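Local coordinates for protein CEL61B (Hypocrea jecorina, PDB 2VTC) that oxidatively cleaves the glycosidic bonds of cellulose and related polysaccharides as a secreted, copper-dependent lytic monooxygenase of family AA9, at residues V105-I113 and V148-N156; N52-D60 and C78-A89. All coordinates share one frame; numbering follows the deposited sequence.

Contact 1 (V105-I113 and V148-N156); sequences VWPHPYGPI and VWAQQDLIN. With NI (nickel (II) ion), chain E.
Gln151 reaches from the first turn of helix 150-156 into the bend of the 105-113 loop, and both ends of its amide are bonded there. OE1 accepts the indole N-H of Trp106 (NE1 to OE1 2.9 Å), lying in the ring plane at its edge, with ring and amide planes 57° apart. NE2 donates to Pro112 O at 3.0 Å from above that carbonyl's plane, while the backbone N of Gln151 binds Gly111 O. The chain runs extended beyond CG (chi2 176°), which carries the amide far enough to bridge Trp106 and Pro112. Replacing Gln151 with an alanine removes the amide, which would probably cost the Trp106 indole N-H its Gln151 acceptor and Pro112 O one of its donors, and open a gap inside the loop.

Apolar contacts hold the groups that the amide binds. Leu154 CD2 sits over one face of the Trp106 five-membered ring, 4.2 Å from its centroid, a CH-pi contact. Ile155 CG1 comes to the indole edge. At the other end, the face of Trp149 covers the backbone of Gly111, whose N is 3.3 Å from Trp149 CG. Gly111 has phi 132°, and a side chain there would run into the Gln151 amide. Water 1 joins Pro109 O to Trp149 N.

Farther out, His108 CD2 lies above the Trp106 ring, and His108 NE2 binds nickel at 2.1 Å; His20 and Tyr195 complete the protein ligands. Trp106 is thus a second-shell residue of the histidine brace, the catalytic copper site of AA9 monooxygenases, here occupied by nickel, and Gln151 fixes its indole N-H from behind.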
ATOM      1  N   VAL A 105      14.117  -8.036  -7.398  1.00 27.79           N
ATOM      2  CA  VAL A 105      13.909  -8.589  -6.056  1.00 26.97           C
ATOM      3  C   VAL A 105      13.845  -7.467  -5.009  1.00 26.37           C
ATOM      4  O   VAL A 105      14.646  -6.527  -5.041  1.00 25.72           O
ATOM      5  CB  VAL A 105      15.020  -9.628  -5.700  1.00 26.72           C
ATOM      6  CG1 VAL A 105      14.761 -10.256  -4.335  1.00 27.39           C
ATOM      7  CG2 VAL A 105      15.062 -10.724  -6.769  1.00 27.81           C
ATOM      8  N   TRP A 106      12.868  -7.540  -4.104  1.00 26.15           N
ATOM      9  CA  TRP A 106      12.757  -6.531  -3.046  1.00 25.35           C
ATOM     10  C   TRP A 106      14.031  -6.466  -2.155  1.00 25.68           C
ATOM     11  O   TRP A 106      14.432  -7.489  -1.591  1.00 25.75           O
ATOM     12  CB  TRP A 106      11.481  -6.735  -2.209  1.00 24.55           C
ATOM     13  CG  TRP A 106      11.276  -5.692  -1.137  1.00 22.56           C
ATOM     14  CD1 TRP A 106      11.356  -5.886   0.214  1.00 21.32           C
ATOM     15  CD2 TRP A 106      10.946  -4.306  -1.321  1.00 21.34           C
ATOM     16  NE1 TRP A 106      11.114  -4.721   0.880  1.00 21.97           N
ATOM     17  CE2 TRP A 106      10.859  -3.727  -0.034  1.00 22.15           C
ATOM     18  CE3 TRP A 106      10.709  -3.500  -2.448  1.00 21.60           C
ATOM     19  CZ2 TRP A 106      10.546  -2.369   0.171  1.00 22.05           C
ATOM     20  CZ3 TRP A 106      10.411  -2.140  -2.241  1.00 21.68           C
ATOM     21  CH2 TRP A 106      10.335  -1.593  -0.948  1.00 21.11           C
ATOM     22  N   PRO A 107      14.679  -5.282  -2.077  1.00 25.52           N
ATOM     23  CA  PRO A 107      15.966  -5.061  -1.354  1.00 25.91           C
ATOM     24  C   PRO A 107      16.086  -5.195   0.184  1.00 25.89           C
ATOM     25  O   PRO A 107      17.179  -4.971   0.702  1.00 25.31           O
ATOM     26  CB  PRO A 107      16.500  -3.753  -1.919  1.00 26.72           C
ATOM     27  CG  PRO A 107      15.280  -3.036  -2.366  1.00 25.20           C
ATOM     28  CD  PRO A 107      14.265  -4.062  -2.797  1.00 26.07           C
ATOM     29  N   HIS A 108      15.009  -5.323   0.960  1.00 25.26           N
ATOM     30  CA  HIS A 108      14.746  -4.506   2.162  1.00 24.18           C
ATOM     31  C   HIS A 108      14.126  -5.564   3.089  1.00 23.53           C
ATOM     32  O   HIS A 108      12.917  -5.783   3.067  1.00 22.83           O
ATOM     33  CB  HIS A 108      13.826  -3.299   2.031  1.00 24.48           C
ATOM     34  CG  HIS A 108      14.466  -2.128   1.361  1.00 24.67           C
ATOM     35  ND1 HIS A 108      15.797  -1.795   1.533  1.00 24.40           N
ATOM     36  CD2 HIS A 108      13.953  -1.216   0.505  1.00 22.95           C
ATOM     37  CE1 HIS A 108      16.075  -0.732   0.802  1.00 26.44           C
ATOM     38  NE2 HIS A 108      14.973  -0.357   0.175  1.00 22.74           N
ATOM     39  N   PRO A 109      14.970  -6.317   3.836  1.00 22.53           N
ATOM     40  CA  PRO A 109      14.453  -7.444   4.623  1.00 22.24           C
ATOM     41  C   PRO A 109      13.893  -7.068   6.001  1.00 21.26           C
ATOM     42  O   PRO A 109      13.303  -7.933   6.666  1.00 20.82           O
ATOM     43  CB  PRO A 109      15.702  -8.334   4.789  1.00 21.90           C
ATOM     44  CG  PRO A 109      16.806  -7.349   4.914  1.00 22.41           C
ATOM     45  CD  PRO A 109      16.445  -6.225   3.919  1.00 23.14           C
ATOM     46  N   TYR A 110      14.049  -5.811   6.404  1.00 20.75           N
ATOM     47  CA  TYR A 110      13.567  -5.320   7.692  1.00 20.36           C
ATOM     48  C   TYR A 110      12.300  -4.468   7.567  1.00 20.55           C
ATOM     49  O   TYR A 110      12.298  -3.461   6.853  1.00 20.91           O
ATOM     50  CB  TYR A 110      14.626  -4.454   8.370  1.00 21.62           C
ATOM     51  CG  TYR A 110      15.930  -5.157   8.740  1.00 21.41           C
ATOM     52  CD1 TYR A 110      16.067  -5.769   9.984  1.00 24.36           C
ATOM     53  CD2 TYR A 110      17.008  -5.186   7.859  1.00 22.84           C
ATOM     54  CE1 TYR A 110      17.264  -6.397  10.345  1.00 24.96           C
ATOM     55  CE2 TYR A 110      18.211  -5.820   8.207  1.00 24.96           C
ATOM     56  CZ  TYR A 110      18.314  -6.419   9.452  1.00 25.23           C
ATOM     57  OH  TYR A 110      19.492  -7.047   9.818  1.00 24.72           O
ATOM     58  N   GLY A 111      11.257  -4.840   8.301  1.00 18.82           N
ATOM     59  CA  GLY A 111      10.080  -3.987   8.412  1.00 18.11           C
ATOM     60  C   GLY A 111       8.744  -4.666   8.194  1.00 16.90           C
ATOM     61  O   GLY A 111       8.657  -5.739   7.561  1.00 16.81           O
ATOM     62  N   PRO A 112       7.671  -4.002   8.683  1.00 17.42           N
ATOM     63  CA  PRO A 112       6.313  -4.531   8.554  1.00 17.41           C
ATOM     64  C   PRO A 112       5.656  -4.226   7.199  1.00 16.75           C
ATOM     65  O   PRO A 112       6.161  -3.424   6.411  1.00 17.08           O
ATOM     66  CB  PRO A 112       5.557  -3.794   9.654  1.00 17.22           C
ATOM     67  CG  PRO A 112       6.209  -2.414   9.672  1.00 18.56           C
ATOM     68  CD  PRO A 112       7.696  -2.724   9.414  1.00 17.21           C
ATOM     69  N   ILE A 113       4.521  -4.869   6.983  1.00 16.62           N
ATOM     70  CA  ILE A 113       3.707  -4.689   5.775  1.00 16.61           C
ATOM     71  C   ILE A 113       2.270  -4.450   6.218  1.00 16.70           C
ATOM     72  O   ILE A 113       1.745  -5.205   7.042  1.00 16.38           O
ATOM     73  CB  ILE A 113       3.771  -5.957   4.868  1.00 17.19           C
ATOM     74  CG1 ILE A 113       5.231  -6.245   4.464  1.00 17.14           C
ATOM     75  CG2 ILE A 113       2.855  -5.795   3.651  1.00 16.59           C
ATOM     76  CD1 ILE A 113       5.398  -7.395   3.499  1.00 18.38           C
ATOM     77  N   VAL A 148      12.322 -12.761  12.209  1.00 20.11           N
ATOM     78  CA  VAL A 148      12.171 -12.523  10.768  1.00 19.38           C
ATOM     79  C   VAL A 148      10.956 -11.643  10.484  1.00 19.40           C
ATOM     80  O   VAL A 148       9.850 -11.920  10.948  1.00 19.74           O
ATOM     81  CB  VAL A 148      12.056 -13.838   9.957  1.00 19.65           C
ATOM     82  CG1 VAL A 148      11.866 -13.556   8.479  1.00 20.76           C
ATOM     83  CG2 VAL A 148      13.334 -14.645  10.105  1.00 19.98           C
ATOM     84  N   TRP A 149      11.202 -10.582   9.716  1.00 19.10           N
ATOM     85  CA  TRP A 149      10.148  -9.606   9.350  1.00 19.43           C
ATOM     86  C   TRP A 149       9.295 -10.022   8.156  1.00 19.38           C
ATOM     87  O   TRP A 149       9.723 -10.775   7.269  1.00 19.37           O
ATOM     88  CB  TRP A 149      10.801  -8.265   9.022  1.00 18.88           C
ATOM     89  CG  TRP A 149      11.326  -7.541  10.185  1.00 18.93           C
ATOM     90  CD1 TRP A 149      12.627  -7.553  10.656  1.00 18.07           C
ATOM     91  CD2 TRP A 149      10.597  -6.668  11.049  1.00 17.95           C
ATOM     92  NE1 TRP A 149      12.731  -6.742  11.764  1.00 17.74           N
ATOM     93  CE2 TRP A 149      11.502  -6.186  12.029  1.00 18.70           C
ATOM     94  CE3 TRP A 149       9.252  -6.259  11.105  1.00 18.42           C
ATOM     95  CZ2 TRP A 149      11.107  -5.320  13.059  1.00 16.44           C
ATOM     96  CZ3 TRP A 149       8.865  -5.377  12.120  1.00 17.84           C
ATOM     97  CH2 TRP A 149       9.786  -4.898  13.065  1.00 19.48           C
ATOM     98  N   ALA A 150       8.075  -9.481   8.119  1.00 19.93           N
ATOM     99  CA  ALA A 150       7.193  -9.655   6.962  1.00 19.77           C
ATOM    100  C   ALA A 150       7.896  -9.358   5.631  1.00 19.25           C
ATOM    101  O   ALA A 150       7.669 -10.060   4.649  1.00 19.70           O
ATOM    102  CB  ALA A 150       5.934  -8.775   7.118  1.00 20.35           C
ATOM    103  N   GLN A 151       8.749  -8.333   5.597  1.00 19.91           N
ATOM    104  CA  GLN A 151       9.429  -7.988   4.327  1.00 20.04           C
ATOM    105  C   GLN A 151      10.421  -9.060   3.842  1.00 21.03           C
ATOM    106  O   GLN A 151      10.592  -9.259   2.639  1.00 20.38           O
ATOM    107  CB  GLN A 151      10.042  -6.597   4.394  1.00 20.30           C
ATOM    108  CG  GLN A 151       8.976  -5.489   4.132  1.00 19.24           C
ATOM    109  CD  GLN A 151       9.520  -4.100   4.272  1.00 16.99           C
ATOM    110  OE1 GLN A 151      10.439  -3.706   3.559  1.00 19.42           O
ATOM    111  NE2 GLN A 151       8.950  -3.324   5.197  1.00 16.98           N
ATOM    112  N   GLN A 152      11.044  -9.774   4.784  1.00 22.46           N
ATOM    113  CA  GLN A 152      11.841 -10.955   4.413  1.00 23.56           C
ATOM    114  C   GLN A 152      10.948 -12.053   3.820  1.00 23.23           C
ATOM    115  O   GLN A 152      11.303 -12.685   2.813  1.00 23.80           O
ATOM    116  CB  GLN A 152      12.677 -11.451   5.611  1.00 23.57           C
ATOM    117  CG  GLN A 152      13.562 -12.680   5.321  1.00 26.64           C
ATOM    118  CD  GLN A 152      14.545 -12.474   4.182  1.00 27.16           C
ATOM    119  OE1 GLN A 152      14.453 -13.136   3.153  1.00 32.27           O
ATOM    120  NE2 GLN A 152      15.491 -11.572   4.363  1.00 30.27           N
ATOM    121  N   ASP A 153       9.766 -12.253   4.407  1.00 23.56           N
ATOM    122  CA  ASP A 153       8.790 -13.185   3.849  1.00 24.61           C
ATOM    123  C   ASP A 153       8.375 -12.795   2.432  1.00 24.90           C
ATOM    124  O   ASP A 153       8.242 -13.664   1.573  1.00 26.12           O
ATOM    125  CB  ASP A 153       7.583 -13.367   4.775  1.00 24.37           C
ATOM    126  CG  ASP A 153       7.962 -14.044   6.089  1.00 26.25           C
ATOM    127  OD1 ASP A 153       8.987 -14.762   6.103  1.00 28.27           O
ATOM    128  OD2 ASP A 153       7.250 -13.849   7.090  1.00 27.51           O
ATOM    129  N   LEU A 154       8.235 -11.489   2.173  1.00 25.19           N
ATOM    130  CA  LEU A 154       7.900 -11.019   0.826  1.00 25.32           C
ATOM    131  C   LEU A 154       8.972 -11.441  -0.187  1.00 25.41           C
ATOM    132  O   LEU A 154       8.657 -11.976  -1.260  1.00 24.46           O
ATOM    133  CB  LEU A 154       7.741  -9.487   0.837  1.00 25.38           C
ATOM    134  CG  LEU A 154       7.529  -8.757  -0.490  1.00 25.36           C
ATOM    135  CD1 LEU A 154       6.152  -9.046  -1.037  1.00 27.32           C
ATOM    136  CD2 LEU A 154       7.707  -7.256  -0.258  1.00 26.19           C
ATOM    137  N   ILE A 155      10.236 -11.217   0.176  1.00 25.88           N
ATOM    138  CA  ILE A 155      11.375 -11.581  -0.674  1.00 27.52           C
ATOM    139  C   ILE A 155      11.342 -13.088  -0.959  1.00 28.45           C
ATOM    140  O   ILE A 155      11.475 -13.510  -2.120  1.00 29.19           O
ATOM    141  CB  ILE A 155      12.718 -11.184  -0.026  1.00 27.17           C
ATOM    142  CG1 ILE A 155      12.824  -9.659   0.099  1.00 27.39           C
ATOM    143  CG2 ILE A 155      13.916 -11.752  -0.834  1.00 26.99           C
ATOM    144  CD1 ILE A 155      13.881  -9.158   1.081  1.00 27.67           C
ATOM    145  N   ASN A 156      11.130 -13.882   0.093  1.00 29.63           N
ATOM    146  CA  ASN A 156      11.058 -15.347  -0.018  1.00 30.60           C
ATOM    147  C   ASN A 156       9.810 -15.907  -0.728  1.00 31.27           C
ATOM    148  O   ASN A 156       9.754 -17.107  -1.047  1.00 31.69           O
ATOM    149  CB  ASN A 156      11.218 -15.995   1.375  1.00 31.07           C
ATOM    150  CG  ASN A 156      12.563 -15.659   2.042  1.00 31.49           C
ATOM    151  OD1 ASN A 156      13.579 -15.445   1.375  1.00 34.18           O
ATOM    152  ND2 ASN A 156      12.562 -15.609   3.363  1.00 34.36           N
TER
HETATM  153 NI    NI E1231      14.654   0.910  -1.415  1.00 23.54          NI
HETATM  154  O   HOH W   1      13.805 -10.067   8.476  1.00 22.80           O
HETATM  155  O   HOH W   2      16.532   0.420  -2.336  1.00 27.02           O
HETATM  156  O   HOH W   3      14.995   1.835  -0.711  1.00 11.52           O

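Contact 2 (N52-D60 and C78-A89); sequences NVAGWYAED and CHKNAAPGAISA
The Glu59 carboxylate is gripped at both oxygens. Asn81 ND2 reaches across to Glu59 OE1 at 2.7 Å, on the anti side but 28° out of the carboxylate plane, and within 52-60 Tyr57 OH donates to Glu59 OE2 at 2.5 Å, on the lone pair facing away from the other oxygen. The extended chain beyond CG (chi2 -169°) carries the carboxylate out to the Asn81 amide, which stands nearly perpendicular to it, at 80°.

Next to this group the backbones pair. Glu59 N donates to Lys80 O, within the type II turn from His79 to Ala82, and Tyr57 and Ala83 form a single antiparallel bridge of the hydrogen-bonded kind: Ala83 N to Tyr57 O is 2.9 Å, the return bond weak.

Trp56 is sandwiched. Pro84 CA sits over its five-membered ring, 3.5 Å from the centroid, and Cys78 SG lies 3.6 Å from the six-membered centroid on the opposite face. Gly85 passes so close to the carbonyls of Val53 and Ala54 that a side chain would clash; alongside, water 4 accepts from Val53 N and Ala86 N.

Two neutral donors on the carboxylate would probably stabilise its charged form, while the indole is held between a CH-pi and a sulfur-aromatic contact, with its N-H on Asn200 and the sulfur itself tied to Cys198 of strand 193-204 by the disulfide.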
ATOM      1  N   ASN A  52      -4.516   2.815 -19.956  1.00 26.14           N
ATOM      2  CA  ASN A  52      -5.467   2.993 -18.848  1.00 25.32           C
ATOM      3  C   ASN A  52      -5.421   1.789 -17.928  1.00 24.89           C
ATOM      4  O   ASN A  52      -5.753   0.679 -18.345  1.00 25.00           O
ATOM      5  CB  ASN A  52      -6.889   3.247 -19.386  1.00 25.46           C
ATOM      6  CG  ASN A  52      -6.964   4.508 -20.218  1.00 26.35           C
ATOM      7  OD1 ASN A  52      -6.402   5.555 -19.850  1.00 24.70           O
ATOM      8  ND2 ASN A  52      -7.647   4.418 -21.369  1.00 29.81           N
ATOM      9  N   VAL A  53      -4.987   2.008 -16.681  1.00 23.49           N
ATOM     10  CA  VAL A  53      -4.821   0.911 -15.718  1.00 23.09           C
ATOM     11  C   VAL A  53      -5.424   1.230 -14.351  1.00 22.65           C
ATOM     12  O   VAL A  53      -5.731   2.384 -14.069  1.00 21.55           O
ATOM     13  CB  VAL A  53      -3.318   0.511 -15.545  1.00 23.29           C
ATOM     14  CG1 VAL A  53      -2.756  -0.038 -16.868  1.00 23.05           C
ATOM     15  CG2 VAL A  53      -2.487   1.688 -15.002  1.00 23.56           C
ATOM     16  N   ALA A  54      -5.606   0.188 -13.532  1.00 21.08           N
ATOM     17  CA  ALA A  54      -6.150   0.312 -12.176  1.00 20.81           C
ATOM     18  C   ALA A  54      -5.139   0.851 -11.149  1.00 20.37           C
ATOM     19  O   ALA A  54      -5.528   1.389 -10.110  1.00 19.12           O
ATOM     20  CB  ALA A  54      -6.685  -1.020 -11.714  1.00 20.61           C
ATOM     21  N   GLY A  55      -3.845   0.675 -11.420  1.00 19.99           N
ATOM     22  CA  GLY A  55      -2.820   1.200 -10.513  1.00 19.42           C
ATOM     23  C   GLY A  55      -2.694   2.705 -10.670  1.00 19.17           C
ATOM     24  O   GLY A  55      -2.809   3.224 -11.794  1.00 19.71           O
ATOM     25  N   TRP A  56      -2.458   3.411  -9.565  1.00 18.55           N
ATOM     26  CA  TRP A  56      -2.337   4.865  -9.605  1.00 18.24           C
ATOM     27  C   TRP A  56      -1.066   5.332 -10.321  1.00 18.96           C
ATOM     28  O   TRP A  56       0.014   4.740 -10.172  1.00 18.78           O
ATOM     29  CB  TRP A  56      -2.424   5.460  -8.196  1.00 17.72           C
ATOM     30  CG  TRP A  56      -3.830   5.492  -7.627  1.00 14.47           C
ATOM     31  CD1 TRP A  56      -4.771   4.516  -7.713  1.00 15.07           C
ATOM     32  CD2 TRP A  56      -4.416   6.562  -6.860  1.00 14.98           C
ATOM     33  NE1 TRP A  56      -5.942   4.910  -7.051  1.00 15.29           N
ATOM     34  CE2 TRP A  56      -5.743   6.162  -6.534  1.00 14.64           C
ATOM     35  CE3 TRP A  56      -3.962   7.831  -6.441  1.00 15.86           C
ATOM     36  CZ2 TRP A  56      -6.616   6.979  -5.803  1.00 15.32           C
ATOM     37  CZ3 TRP A  56      -4.845   8.657  -5.705  1.00 16.45           C
ATOM     38  CH2 TRP A  56      -6.159   8.207  -5.387  1.00 14.80           C
ATOM     39  N   TYR A  57      -1.193   6.401 -11.096  1.00 19.14           N
ATOM     40  CA  TYR A  57      -0.027   7.131 -11.580  1.00 19.99           C
ATOM     41  C   TYR A  57       0.763   7.748 -10.408  1.00 20.05           C
ATOM     42  O   TYR A  57       0.186   8.292  -9.448  1.00 19.15           O
ATOM     43  CB  TYR A  57      -0.526   8.208 -12.560  1.00 20.52           C
ATOM     44  CG  TYR A  57       0.491   9.205 -13.062  1.00 21.73           C
ATOM     45  CD1 TYR A  57       1.136   9.002 -14.289  1.00 19.22           C
ATOM     46  CD2 TYR A  57       0.777  10.374 -12.341  1.00 20.45           C
ATOM     47  CE1 TYR A  57       2.054   9.937 -14.766  1.00 20.54           C
ATOM     48  CE2 TYR A  57       1.681  11.318 -12.819  1.00 20.99           C
ATOM     49  CZ  TYR A  57       2.325  11.076 -14.027  1.00 19.39           C
ATOM     50  OH  TYR A  57       3.231  11.987 -14.486  1.00 23.10           O
ATOM     51  N   ALA A  58       2.093   7.665 -10.470  1.00 20.57           N
ATOM     52  CA  ALA A  58       2.953   8.297  -9.478  1.00 21.03           C
ATOM     53  C   ALA A  58       4.295   8.704 -10.094  1.00 21.05           C
ATOM     54  O   ALA A  58       4.691   8.156 -11.111  1.00 21.39           O
ATOM     55  CB  ALA A  58       3.153   7.370  -8.256  1.00 21.56           C
ATOM     56  N   GLU A  59       4.977   9.670  -9.492  1.00 21.18           N
ATOM     57  CA  GLU A  59       6.131  10.276 -10.160  1.00 22.47           C
ATOM     58  C   GLU A  59       7.455  10.109  -9.423  1.00 23.17           C
ATOM     59  O   GLU A  59       8.332  10.970  -9.561  1.00 22.74           O
ATOM     60  CB  GLU A  59       5.878  11.780 -10.400  1.00 21.90           C
ATOM     61  CG  GLU A  59       4.671  12.066 -11.302  1.00 23.34           C
ATOM     62  CD  GLU A  59       4.563  13.510 -11.748  1.00 22.87           C
ATOM     63  OE1 GLU A  59       5.079  14.418 -11.070  1.00 24.66           O
ATOM     64  OE2 GLU A  59       3.921  13.734 -12.786  1.00 24.69           O
ATOM     65  N   ASP A  60       7.589   9.055  -8.608  1.00 23.22           N
ATOM     66  CA  ASP A  60       8.916   8.739  -8.034  1.00 24.98           C
ATOM     67  C   ASP A  60       9.709   7.860  -9.010  1.00 24.96           C
ATOM     68  O   ASP A  60       9.469   6.656  -9.143  1.00 25.58           O
ATOM     69  CB  ASP A  60       8.796   8.099  -6.641  1.00 24.45           C
ATOM     70  CG  ASP A  60      10.133   8.043  -5.918  1.00 26.53           C
ATOM     71  OD1 ASP A  60      11.115   7.613  -6.577  1.00 26.61           O
ATOM     72  OD2 ASP A  60      10.181   8.442  -4.728  1.00 27.57           O
ATOM     73  N   CYS A  78      -0.950   8.201  -1.688  1.00 14.84           N
ATOM     74  CA  CYS A  78      -0.722   7.197  -2.719  1.00 15.50           C
ATOM     75  C   CYS A  78       0.632   7.350  -3.420  1.00 15.41           C
ATOM     76  O   CYS A  78       0.813   6.889  -4.533  1.00 15.55           O
ATOM     77  CB  CYS A  78      -1.858   7.195  -3.762  1.00 16.45           C
ATOM     78  SG  CYS A  78      -3.424   6.578  -3.108  1.00 16.84           S
ATOM     79  N   HIS A  79       1.575   7.968  -2.718  1.00 15.12           N
ATOM     80  CA  HIS A  79       2.955   8.181  -3.190  1.00 16.70           C
ATOM     81  C   HIS A  79       3.069   9.469  -4.035  1.00 18.08           C
ATOM     82  O   HIS A  79       2.105  10.255  -4.144  1.00 17.32           O
ATOM     83  CB  HIS A  79       3.533   6.947  -3.892  1.00 17.30           C
ATOM     84  CG  HIS A  79       5.005   6.760  -3.657  1.00 18.29           C
ATOM     85  ND1 HIS A  79       5.551   5.580  -3.177  1.00 22.40           N
ATOM     86  CD2 HIS A  79       6.040   7.608  -3.853  1.00 18.85           C
ATOM     87  CE1 HIS A  79       6.867   5.725  -3.086  1.00 18.86           C
ATOM     88  NE2 HIS A  79       7.187   6.945  -3.482  1.00 23.77           N
ATOM     89  N   LYS A  80       4.258   9.706  -4.593  1.00 17.15           N
ATOM     90  CA  LYS A  80       4.612  11.038  -5.117  1.00 17.58           C
ATOM     91  C   LYS A  80       3.733  11.552  -6.266  1.00 16.49           C
ATOM     92  O   LYS A  80       3.657  10.914  -7.322  1.00 17.45           O
ATOM     93  CB  LYS A  80       6.072  11.048  -5.560  1.00 17.77           C
ATOM     94  CG  LYS A  80       6.586  12.435  -5.882  1.00 18.88           C
ATOM     95  CD  LYS A  80       8.062  12.388  -6.287  1.00 23.16           C
ATOM     96  CE  LYS A  80       8.600  13.775  -6.544  1.00 23.77           C
ATOM     97  NZ  LYS A  80       8.526  14.609  -5.316  1.00 29.27           N
ATOM     98  N   ASN A  81       3.104  12.712  -6.028  1.00 17.08           N
ATOM     99  CA  ASN A  81       2.278  13.392  -7.061  1.00 17.33           C
ATOM    100  C   ASN A  81       1.235  12.440  -7.667  1.00 17.45           C
ATOM    101  O   ASN A  81       0.898  12.521  -8.862  1.00 18.87           O
ATOM    102  CB  ASN A  81       3.176  13.961  -8.171  1.00 17.52           C
ATOM    103  CG  ASN A  81       4.203  14.954  -7.659  1.00 17.46           C
ATOM    104  OD1 ASN A  81       4.035  15.595  -6.611  1.00 18.52           O
ATOM    105  ND2 ASN A  81       5.305  15.087  -8.419  1.00 19.52           N
ATOM    106  N   ALA A  82       0.731  11.507  -6.861  1.00 17.24           N
ATOM    107  CA  ALA A  82      -0.094  10.436  -7.385  1.00 16.48           C
ATOM    108  C   ALA A  82      -1.467  10.904  -7.833  1.00 17.11           C
ATOM    109  O   ALA A  82      -2.032  11.850  -7.273  1.00 17.01           O
ATOM    110  CB  ALA A  82      -0.249   9.292  -6.393  1.00 17.51           C
ATOM    111  N   ALA A  83      -1.975  10.191  -8.823  1.00 17.68           N
ATOM    112  CA  ALA A  83      -3.325  10.416  -9.379  1.00 17.77           C
ATOM    113  C   ALA A  83      -4.019   9.085  -9.619  1.00 17.89           C
ATOM    114  O   ALA A  83      -3.382   8.079  -9.965  1.00 18.20           O
ATOM    115  CB  ALA A  83      -3.222  11.204 -10.686  1.00 18.02           C
ATOM    116  N   PRO A  84      -5.356   9.052  -9.439  1.00 18.32           N
ATOM    117  CA  PRO A  84      -6.089   7.799  -9.598  1.00 18.01           C
ATOM    118  C   PRO A  84      -5.880   7.133 -10.969  1.00 18.14           C
ATOM    119  O   PRO A  84      -5.741   7.820 -12.000  1.00 19.05           O
ATOM    120  CB  PRO A  84      -7.559   8.217  -9.408  1.00 18.63           C
ATOM    121  CG  PRO A  84      -7.499   9.460  -8.633  1.00 18.94           C
ATOM    122  CD  PRO A  84      -6.225  10.164  -9.005  1.00 18.76           C
ATOM    123  N   GLY A  85      -5.847   5.802 -10.980  1.00 18.25           N
ATOM    124  CA  GLY A  85      -5.844   5.040 -12.226  1.00 17.61           C
ATOM    125  C   GLY A  85      -7.089   5.413 -13.027  1.00 18.81           C
ATOM    126  O   GLY A  85      -8.125   5.744 -12.436  1.00 17.81           O
ATOM    127  N   ALA A  86      -6.973   5.334 -14.351  1.00 19.36           N
ATOM    128  CA  ALA A  86      -8.031   5.804 -15.255  1.00 19.53           C
ATOM    129  C   ALA A  86      -9.181   4.802 -15.345  1.00 20.85           C
ATOM    130  O   ALA A  86     -10.274   5.133 -15.860  1.00 21.12           O
ATOM    131  CB  ALA A  86      -7.454   6.114 -16.643  1.00 20.12           C
ATOM    132  N   ILE A  87      -8.954   3.583 -14.849  1.00 21.36           N
ATOM    133  CA  ILE A  87      -9.995   2.545 -14.767  1.00 21.60           C
ATOM    134  C   ILE A  87      -9.942   1.870 -13.399  1.00 21.57           C
ATOM    135  O   ILE A  87      -9.054   2.174 -12.596  1.00 21.73           O
ATOM    136  CB  ILE A  87      -9.861   1.462 -15.882  1.00 21.45           C
ATOM    137  CG1 ILE A  87      -8.553   0.643 -15.705  1.00 21.85           C
ATOM    138  CG2 ILE A  87      -9.961   2.111 -17.282  1.00 21.95           C
ATOM    139  CD1 ILE A  87      -8.430  -0.592 -16.577  1.00 23.23           C
ATOM    140  N   SER A  88     -10.888   0.970 -13.138  1.00 21.51           N
ATOM    141  CA  SER A  88     -10.908   0.177 -11.906  1.00 21.54           C
ATOM    142  C   SER A  88     -10.927  -1.327 -12.190  1.00 21.89           C
ATOM    143  O   SER A  88     -11.578  -1.779 -13.138  1.00 22.74           O
ATOM    144  CB  SER A  88     -12.135   0.560 -11.070  1.00 22.08           C
ATOM    145  OG  SER A  88     -12.167  -0.102  -9.805  1.00 21.64           O
ATOM    146  N   ALA A  89     -10.212  -2.098 -11.364  1.00 21.14           N
ATOM    147  CA  ALA A  89     -10.361  -3.548 -11.327  1.00 21.76           C
ATOM    148  C   ALA A  89     -11.627  -3.862 -10.531  1.00 21.82           C
ATOM    149  O   ALA A  89     -12.334  -2.942 -10.072  1.00 22.95           O
ATOM    150  CB  ALA A  89      -9.135  -4.194 -10.677  1.00 21.16           C
TER
HETATM  151  O   HOH W   4      -4.474   4.708 -15.883  1.00 22.49           O

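In the fold
Contacts 1 and 2 lie on opposite sides of the chain's centre, their centres about 24 Å apart and their nearest atoms about 8 Å apart, and follow one another in sequence. Each is partly buried, but contact 1 sets a loop against a short helix, whereas contact 2 pairs two loops with only one isolated bridge. Their polar chemistry differs too: a neutral amide in contact 1, a carboxylate at the partly exposed side of contact 2. Strand 193-204 relates them, since its Tyr195 shares the metal with contact 1 and its Cys198 and Asn200 hold contact 2. Only contact 1 supplies a metal ligand; the Asp60 side chain of contact 2 is about 9 Å from the nickel.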